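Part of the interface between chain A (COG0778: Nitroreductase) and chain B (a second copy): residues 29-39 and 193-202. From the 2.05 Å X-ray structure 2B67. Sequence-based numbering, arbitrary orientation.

Chain A 29-39: VRTAIEIATLA
Chain B 193-202: YRLPVDEIIE

This contact between two copies of a nitroreductase is a small apolar patch held at both ends by arginines, one from each chain, and it buries 509 Å² between the stretches. As is common at protein interfaces, apolar side chains exclude water at the centre while charged groups bond at the margins. Chain A supplies a helix already under way at Val29(A), with phi/psi near -65/-42, which gives way to a type I turn from Ala36(A) to Ala39(A). Chain B runs alongside it in extended form through Pro196(B), makes a short, weakly bonded helix at about 197-200, and enters a strand at Ile201(B). The chains run in opposite senses: the CA atoms of Glu34(A) and Val197(B) lie 5.7 Å apart, those of Leu38(A) and Arg194(B) 6.9 Å.

At the centre, Ile33(A) (m, t) points toward chain B. Its CG2 lies 3.9 Å from Val197(B) CG2, 3.8 Å from Ile200(B) CD1 and 4.1 Å from Ile201(B) CG1, so one methyl meets three apolar side chains. Val197(B) adopts p, Ile200(B) p, p and Ile201(B) m, t.

At the turn, Arg194(B) (m, m, t) gathers three successive backbone carbonyls, which offer lone pairs to its positively charged guanidinium. Its NH1 donates to Leu38(A) O at 2.9 Å and Ala39(A) O at 3.0 Å, while NE makes a weak bond to Thr37(A) O at 2.8 Å. Arg194(B) NH2 donates to the backbone Tyr193(B) O of its own chain at 2.9 Å.

Toward the other end, Arg30(A) (t, t, chi3 131°) lays a guanidinium face over Val197(B), CZ to CG1 3.4 Å, and turns its edge to Asp198(B) (m). The salt bridge from Arg30(A) NH1 to Asp198(B) OD1 is modelled at a very short 2.4 Å, and the placement of NH1 is uncertain.

Water extends the polar contacts: one molecule donates to Glu34(A) OE2 and accepts from Val197(B) N, and another links Thr37(A) OG1 with Leu195(B) O.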

# COMPACT_ATOMS: atom_id res chain seq x y z
N VAL A 29 7.55 18.32 -3.68
CA VAL A 29 7.07 17.47 -2.60
C VAL A 29 5.56 17.58 -2.45
O VAL A 29 4.87 16.56 -2.41
CB VAL A 29 7.78 17.72 -1.27
CG1 VAL A 29 7.16 16.87 -0.16
CG2 VAL A 29 9.25 17.36 -1.42
N ARG A 30 5.05 18.81 -2.45
CA ARG A 30 3.62 19.07 -2.36
C ARG A 30 2.87 18.47 -3.54
O ARG A 30 1.78 17.92 -3.37
CB ARG A 30 3.33 20.57 -2.25
CG ARG A 30 1.87 20.85 -1.94
CD ARG A 30 1.51 22.28 -2.18
NE ARG A 30 0.29 22.38 -2.98
CZ ARG A 30 -0.86 22.85 -2.52
NH1 ARG A 30 -0.93 23.27 -1.28
NH2 ARG A 30 -1.93 22.92 -3.30
N THR A 31 3.44 18.57 -4.73
CA THR A 31 2.79 17.94 -5.88
C THR A 31 2.72 16.41 -5.74
O THR A 31 1.67 15.81 -6.00
CB THR A 31 3.50 18.30 -7.19
OG1 THR A 31 3.41 19.72 -7.40
CG2 THR A 31 2.90 17.55 -8.36
N ALA A 32 3.85 15.79 -5.37
CA ALA A 32 3.92 14.34 -5.26
C ALA A 32 2.87 13.85 -4.24
O ALA A 32 2.23 12.81 -4.44
CB ALA A 32 5.32 13.90 -4.86
N ILE A 33 2.69 14.62 -3.18
CA ILE A 33 1.76 14.26 -2.13
C ILE A 33 0.34 14.44 -2.63
O ILE A 33 -0.53 13.62 -2.33
CB ILE A 33 2.06 14.98 -0.78
CG1 ILE A 33 3.41 14.51 -0.20
CG2 ILE A 33 0.91 14.76 0.23
CD1 ILE A 33 3.84 15.31 1.04
N GLU A 34 0.11 15.49 -3.41
CA GLU A 34 -1.20 15.69 -4.00
C GLU A 34 -1.57 14.59 -5.01
O GLU A 34 -2.73 14.13 -5.05
CB GLU A 34 -1.35 17.09 -4.60
CG GLU A 34 -2.79 17.41 -5.02
CD GLU A 34 -2.93 18.81 -5.57
OE1 GLU A 34 -2.01 19.26 -6.30
OE2 GLU A 34 -3.93 19.47 -5.27
N ILE A 35 -0.60 14.14 -5.80
CA ILE A 35 -0.88 12.96 -6.66
C ILE A 35 -1.11 11.68 -5.83
O ILE A 35 -2.04 10.91 -6.11
CB ILE A 35 0.24 12.73 -7.74
CG1 ILE A 35 0.26 13.87 -8.77
CG2 ILE A 35 0.03 11.42 -8.50
CD1 ILE A 35 1.51 13.84 -9.66
N ALA A 36 -0.28 11.46 -4.80
CA ALA A 36 -0.31 10.25 -4.01
C ALA A 36 -1.68 10.05 -3.33
O ALA A 36 -2.19 8.93 -3.31
CB ALA A 36 0.81 10.25 -2.93
N THR A 37 -2.25 11.11 -2.78
CA THR A 37 -3.58 11.02 -2.11
C THR A 37 -4.80 10.78 -3.05
O THR A 37 -5.91 10.54 -2.58
CB THR A 37 -3.86 12.22 -1.21
OG1 THR A 37 -3.72 13.43 -1.94
CG2 THR A 37 -2.87 12.25 -0.11
N LEU A 38 -4.57 10.82 -4.36
CA LEU A 38 -5.58 10.30 -5.32
C LEU A 38 -5.78 8.80 -5.11
O LEU A 38 -6.81 8.27 -5.54
CB LEU A 38 -5.17 10.56 -6.77
CG LEU A 38 -5.02 12.03 -7.15
CD1 LEU A 38 -4.45 12.15 -8.57
CD2 LEU A 38 -6.37 12.77 -7.07
N ALA A 39 -4.84 8.15 -4.41
CA ALA A 39 -4.97 6.73 -3.99
C ALA A 39 -6.33 6.38 -3.43
O ALA A 39 -6.89 7.17 -2.67
CB ALA A 39 -3.97 6.43 -2.90
N TYR B 193 -14.17 12.11 -3.68
CA TYR B 193 -13.66 13.26 -2.97
C TYR B 193 -12.27 13.00 -2.35
O TYR B 193 -12.03 11.90 -1.85
CB TYR B 193 -14.65 13.68 -1.89
CG TYR B 193 -14.14 14.80 -1.02
CD1 TYR B 193 -13.69 14.55 0.30
CD2 TYR B 193 -14.05 16.10 -1.52
CE1 TYR B 193 -13.19 15.58 1.11
CE2 TYR B 193 -13.56 17.14 -0.72
CZ TYR B 193 -13.12 16.86 0.59
OH TYR B 193 -12.64 17.89 1.34
N ARG B 194 -11.38 13.98 -2.44
CA ARG B 194 -10.12 13.96 -1.65
C ARG B 194 -10.01 15.27 -0.88
O ARG B 194 -10.37 16.32 -1.39
CB ARG B 194 -8.87 13.78 -2.54
CG ARG B 194 -8.78 12.43 -3.26
CD ARG B 194 -8.80 11.25 -2.28
NE ARG B 194 -8.62 9.98 -2.97
CZ ARG B 194 -9.61 9.30 -3.54
NH1 ARG B 194 -9.35 8.16 -4.15
NH2 ARG B 194 -10.86 9.78 -3.52
N LEU B 195 -9.57 15.17 0.37
CA LEU B 195 -9.26 16.31 1.20
C LEU B 195 -8.30 17.25 0.48
O LEU B 195 -7.46 16.80 -0.26
CB LEU B 195 -8.62 15.83 2.51
CG LEU B 195 -9.57 15.11 3.48
CD1 LEU B 195 -8.85 14.28 4.54
CD2 LEU B 195 -10.57 16.09 4.10
N PRO B 196 -8.40 18.56 0.73
CA PRO B 196 -7.38 19.44 0.17
C PRO B 196 -5.99 19.03 0.68
O PRO B 196 -5.82 18.71 1.84
CB PRO B 196 -7.75 20.82 0.72
CG PRO B 196 -9.20 20.72 1.07
CD PRO B 196 -9.40 19.30 1.53
N VAL B 197 -5.00 19.03 -0.20
CA VAL B 197 -3.66 18.58 0.19
C VAL B 197 -3.08 19.31 1.44
O VAL B 197 -2.46 18.67 2.30
CB VAL B 197 -2.66 18.55 -1.01
CG1 VAL B 197 -2.25 19.97 -1.44
CG2 VAL B 197 -1.45 17.73 -0.66
N ASP B 198 -3.35 20.62 1.56
CA ASP B 198 -2.78 21.39 2.67
C ASP B 198 -3.44 21.06 4.00
O ASP B 198 -2.98 21.47 5.06
CB ASP B 198 -2.84 22.89 2.39
CG ASP B 198 -1.96 23.29 1.21
OD1 ASP B 198 -2.43 24.10 0.36
OD2 ASP B 198 -0.80 22.81 1.11
N GLU B 199 -4.53 20.30 3.93
CA GLU B 199 -5.21 19.81 5.12
C GLU B 199 -4.59 18.51 5.68
O GLU B 199 -4.74 18.21 6.87
CB GLU B 199 -6.68 19.59 4.76
CG GLU B 199 -7.51 18.97 5.85
CD GLU B 199 -7.77 19.92 7.03
OE1 GLU B 199 -7.24 19.64 8.14
OE2 GLU B 199 -8.48 20.93 6.83
N ILE B 200 -3.90 17.74 4.84
CA ILE B 200 -3.27 16.49 5.28
C ILE B 200 -1.70 16.57 5.45
O ILE B 200 -1.04 15.56 5.77
CB ILE B 200 -3.74 15.25 4.42
CG1 ILE B 200 -3.61 15.49 2.92
CG2 ILE B 200 -5.20 14.88 4.69
CD1 ILE B 200 -2.20 15.38 2.38
N ILE B 201 -1.13 17.77 5.22
CA ILE B 201 0.31 18.03 5.33
C ILE B 201 0.69 18.89 6.57
O ILE B 201 0.09 19.95 6.82
CB ILE B 201 0.88 18.76 4.07
CG1 ILE B 201 0.91 17.87 2.83
CG2 ILE B 201 2.32 19.28 4.33
CD1 ILE B 201 1.38 18.61 1.52
N GLU B 202 1.67 18.43 7.34
CA GLU B 202 2.31 19.29 8.32
C GLU B 202 3.78 19.52 7.96
O GLU B 202 4.43 18.68 7.34
CB GLU B 202 2.21 18.71 9.72
CG GLU B 202 0.80 18.33 10.13
CD GLU B 202 -0.04 19.50 10.58
OE1 GLU B 202 -1.27 19.39 10.44
OE2 GLU B 202 0.52 20.50 11.09
O HOH W 1 -5.41 19.54 -3.03
O HOH W 2 -5.51 14.68 -0.17